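Local structure of glycine oxidase (Bacillus cereus ATCC 14579, 7CYX) at residues 179-184 and 215-219. The protein probably catalyses the FAD-dependent oxidation of glycine by oxygen to glyoxylate, hydrogen peroxide and ammonium, a step assigned to thiamine diphosphate biosynthesis. Residues are numbered along the deposited sequence; the frame is centred on the assembly and turned at random.
With FAD (flavin-adenine dinucleotide), chain C.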
loop_
_atom_site.group_PDB
_atom_site.type_symbol
_atom_site.label_atom_id
_atom_site.label_comp_id
_atom_site.label_asym_id
_atom_site.label_seq_id
_atom_site.Cartn_x
_atom_site.Cartn_y
_atom_site.Cartn_z
ATOM N N VAL A 179 6.404 -18.897 21.246
ATOM C CA VAL A 179 5.734 -19.388 22.414
ATOM C C VAL A 179 5.912 -20.901 22.466
ATOM O O VAL A 179 5.339 -21.600 21.638
ATOM C CB VAL A 179 4.244 -19.039 22.355
ATOM C CG1 VAL A 179 3.465 -19.800 23.411
ATOM C CG2 VAL A 179 4.013 -17.540 22.424
ATOM N N PHE A 180 6.697 -21.387 23.435
ATOM C CA PHE A 180 6.969 -22.823 23.575
ATOM C C PHE A 180 5.809 -23.547 24.282
ATOM O O PHE A 180 5.549 -24.734 24.007
ATOM C CB PHE A 180 8.250 -23.054 24.377
ATOM C CG PHE A 180 9.513 -22.460 23.795
ATOM C CD1 PHE A 180 9.840 -22.632 22.455
ATOM C CD2 PHE A 180 10.400 -21.763 24.603
ATOM C CE1 PHE A 180 11.020 -22.112 21.942
ATOM C CE2 PHE A 180 11.573 -21.238 24.081
ATOM C CZ PHE A 180 11.878 -21.408 22.751
ATOM N N ASP A 181 5.145 -22.845 25.215
ATOM C CA ASP A 181 4.095 -23.416 26.062
ATOM C C ASP A 181 3.277 -22.295 26.739
ATOM O O ASP A 181 3.689 -21.125 26.775
ATOM C CB ASP A 181 4.715 -24.379 27.085
ATOM C CG ASP A 181 3.732 -25.327 27.754
ATOM O OD1 ASP A 181 2.563 -25.377 27.338
ATOM O OD2 ASP A 181 4.143 -26.016 28.681
ATOM N N ILE A 182 2.098 -22.673 27.259
ATOM C CA ILE A 182 1.239 -21.819 28.086
ATOM C C ILE A 182 1.465 -22.184 29.564
ATOM O O ILE A 182 1.632 -23.354 29.891
ATOM C CB ILE A 182 -0.229 -21.995 27.651
ATOM C CG1 ILE A 182 -0.423 -21.641 26.174
ATOM C CG2 ILE A 182 -1.170 -21.198 28.544
ATOM C CD1 ILE A 182 -1.365 -22.568 25.446
ATOM N N ARG A 183 1.519 -21.174 30.442
ATOM C CA ARG A 183 1.748 -21.381 31.882
ATOM C C ARG A 183 0.400 -21.356 32.606
ATOM O O ARG A 183 -0.198 -20.309 32.773
ATOM C CB ARG A 183 2.697 -20.335 32.471
ATOM C CG ARG A 183 2.968 -20.509 33.962
ATOM C CD ARG A 183 3.813 -19.379 34.530
ATOM N NE ARG A 183 3.145 -18.081 34.466
ATOM C CZ ARG A 183 3.655 -16.935 34.908
ATOM N NH1 ARG A 183 4.918 -16.873 35.301
ATOM N NH2 ARG A 183 2.890 -15.853 34.959
ATOM N N ILE A 184 -0.059 -22.554 32.978
ATOM C CA ILE A 184 -1.264 -22.793 33.739
ATOM C C ILE A 184 -0.850 -23.274 35.131
ATOM O O ILE A 184 -0.207 -24.320 35.264
ATOM C CB ILE A 184 -2.161 -23.823 33.030
ATOM C CG1 ILE A 184 -2.575 -23.320 31.644
ATOM C CG2 ILE A 184 -3.360 -24.185 33.892
ATOM C CD1 ILE A 184 -3.099 -24.404 30.724
ATOM N N LEU A 215 -0.114 -26.578 20.950
ATOM C CA LEU A 215 -0.870 -25.756 21.930
ATOM C C LEU A 215 -2.333 -26.180 21.990
ATOM O O LEU A 215 -2.951 -25.988 23.018
ATOM C CB LEU A 215 -0.754 -24.284 21.546
ATOM C CG LEU A 215 0.628 -23.683 21.734
ATOM C CD1 LEU A 215 0.669 -22.272 21.200
ATOM C CD2 LEU A 215 1.031 -23.713 23.191
ATOM N N LEU A 216 -2.832 -26.842 20.955
ATOM C CA LEU A 216 -4.243 -27.290 20.926
ATOM C C LEU A 216 -4.420 -28.579 21.739
ATOM O O LEU A 216 -5.568 -28.936 21.995
ATOM C CB LEU A 216 -4.657 -27.501 19.471
ATOM C CG LEU A 216 -4.906 -26.238 18.664
ATOM C CD1 LEU A 216 -5.279 -26.591 17.244
ATOM C CD2 LEU A 216 -6.005 -25.418 19.293
ATOM N N SER A 217 -3.319 -29.217 22.156
ATOM C CA SER A 217 -3.261 -30.436 22.998
ATOM C C SER A 217 -3.958 -30.193 24.334
ATOM O O SER A 217 -4.609 -31.107 24.815
ATOM C CB SER A 217 -1.852 -30.851 23.210
ATOM O OG SER A 217 -1.424 -31.613 22.110
ATOM N N TYR A 218 -3.871 -28.979 24.884
ATOM C CA TYR A 218 -4.589 -28.622 26.131
ATOM C C TYR A 218 -6.083 -28.912 25.946
ATOM O O TYR A 218 -6.678 -29.416 26.875
ATOM C CB TYR A 218 -4.254 -27.200 26.577
ATOM C CG TYR A 218 -2.840 -27.043 27.070
ATOM C CD1 TYR A 218 -2.462 -27.457 28.332
ATOM C CD2 TYR A 218 -1.865 -26.501 26.257
ATOM C CE1 TYR A 218 -1.160 -27.329 28.777
ATOM C CE2 TYR A 218 -0.561 -26.362 26.686
ATOM C CZ TYR A 218 -0.206 -26.781 27.947
ATOM O OH TYR A 218 1.083 -26.645 28.347
ATOM N N PHE A 219 -6.668 -28.566 24.802
ATOM C CA PHE A 219 -8.074 -28.929 24.522
ATOM C C PHE A 219 -8.176 -30.446 24.357
ATOM O O PHE A 219 -8.910 -31.050 25.125
ATOM C CB PHE A 219 -8.553 -28.226 23.260
ATOM C CG PHE A 219 -8.801 -26.759 23.448
ATOM C CD1 PHE A 219 -7.764 -25.856 23.371
ATOM C CD2 PHE A 219 -10.067 -26.288 23.728
ATOM C CE1 PHE A 219 -7.994 -24.506 23.544
ATOM C CE2 PHE A 219 -10.296 -24.939 23.888
ATOM C CZ PHE A 219 -9.256 -24.053 23.810
HETATM P PA FAD C . -0.894 -17.447 9.594
HETATM O O1A FAD C . -0.999 -16.249 8.737
HETATM O O2A FAD C . 0.016 -18.545 9.121
HETATM O O5B FAD C . -0.537 -16.933 11.037
HETATM C C5B FAD C . -0.018 -17.814 11.978
HETATM C C4B FAD C . 1.099 -17.047 12.632
HETATM O O4B FAD C . 1.367 -17.649 13.884
HETATM C C3B FAD C . 2.385 -17.108 11.838
HETATM O O3B FAD C . 2.783 -15.747 11.564
HETATM C C2B FAD C . 3.400 -17.807 12.738
HETATM O O2B FAD C . 4.659 -17.120 12.743
HETATM C C1B FAD C . 2.783 -17.641 14.094
HETATM N N9A FAD C . 3.111 -18.671 15.077
HETATM C C8A FAD C . 2.890 -19.992 14.931
HETATM N N7A FAD C . 3.291 -20.655 16.032
HETATM C C5A FAD C . 3.726 -19.739 16.912
HETATM C C6A FAD C . 4.272 -19.792 18.265
HETATM N N6A FAD C . 4.403 -21.005 18.844
HETATM N N1A FAD C . 4.661 -18.627 18.847
HETATM C C2A FAD C . 4.532 -17.461 18.201
HETATM N N3A FAD C . 4.038 -17.339 16.947
HETATM C C4A FAD C . 3.614 -18.430 16.279
HETATM N N1 FAD C . -8.034 -17.041 2.231
HETATM C C2 FAD C . -9.105 -16.331 1.751
HETATM O O2 FAD C . -9.962 -16.004 2.607
HETATM N N3 FAD C . -9.235 -15.993 0.445
HETATM C C4 FAD C . -8.266 -16.314 -0.441
HETATM O O4 FAD C . -8.310 -15.989 -1.656
HETATM C C4X FAD C . -7.099 -17.105 0.026
HETATM N N5 FAD C . -6.130 -17.497 -0.809
HETATM C C5X FAD C . -5.067 -18.192 -0.357
HETATM C C6 FAD C . -4.068 -18.552 -1.243
HETATM C C7 FAD C . -2.975 -19.276 -0.799
HETATM C C7M FAD C . -1.883 -19.690 -1.769
HETATM C C8 FAD C . -2.856 -19.642 0.608
HETATM C C8M FAD C . -1.655 -20.421 1.126
HETATM C C9 FAD C . -3.836 -19.281 1.475
HETATM C C9A FAD C . -4.941 -18.570 1.065
HETATM N N10 FAD C . -5.934 -18.175 1.974
HETATM C C10 FAD C . -7.033 -17.456 1.453
HETATM C "C1'" FAD C . -5.955 -18.584 3.385
HETATM C "C2'" FAD C . -5.387 -17.664 4.418
HETATM O "O2'" FAD C . -4.024 -17.387 4.057
HETATM C "C3'" FAD C . -5.446 -18.389 5.751
HETATM O "O3'" FAD C . -6.683 -19.142 5.922
HETATM C "C4'" FAD C . -5.133 -17.356 6.841
HETATM O "O4'" FAD C . -3.957 -16.605 6.490
HETATM C "C5'" FAD C . -4.827 -17.988 8.171
HETATM O "O5'" FAD C . -4.330 -16.963 9.012
HETATM P P FAD C . -3.658 -17.349 10.403
HETATM O O1P FAD C . -4.446 -18.405 11.088
HETATM O O2P FAD C . -3.319 -16.056 11.097
HETATM O O3P FAD C . -2.354 -18.122 9.822
#
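With CG anti to the carbonyl carbon in both (chi1 -69°), L215 and Y218 reach from segment 215-219 to strand 179-184. The CD2 methyl of L215 meets CD1 of I182 at 3.5 Å, while L215 CD1 stands 4.3 Å from V179 CG1. I182 and I184 run past the Y218 side chain in the opposite sense to it, and both come obliquely from the same side of the ring plane, I182 CD1 4.0 Å from Y218 CD2 and I184 CD1 3.9 Å from Y218 CD1. The D181 carboxylate, nearly coplanar with that ring, sits at its hydroxyl edge, but the modelled approach is too short to be trusted. V179 and L215 also touch I10 of strand 5-10, and I182 packs on L327 of strand 327-331; both strands are among the parallel ones of the six-stranded sheet in the Rossmann-type FAD-binding fold. Strand 179-184 itself is an edge of a three-stranded antiparallel sheet, where F180 and D181 form a classic beta bulge opposite I193. At its start V179 N donates to FAD N1A and V179 O accepts from FAD N6A, both at 3.0 Å and nearly straight (169° and 168°).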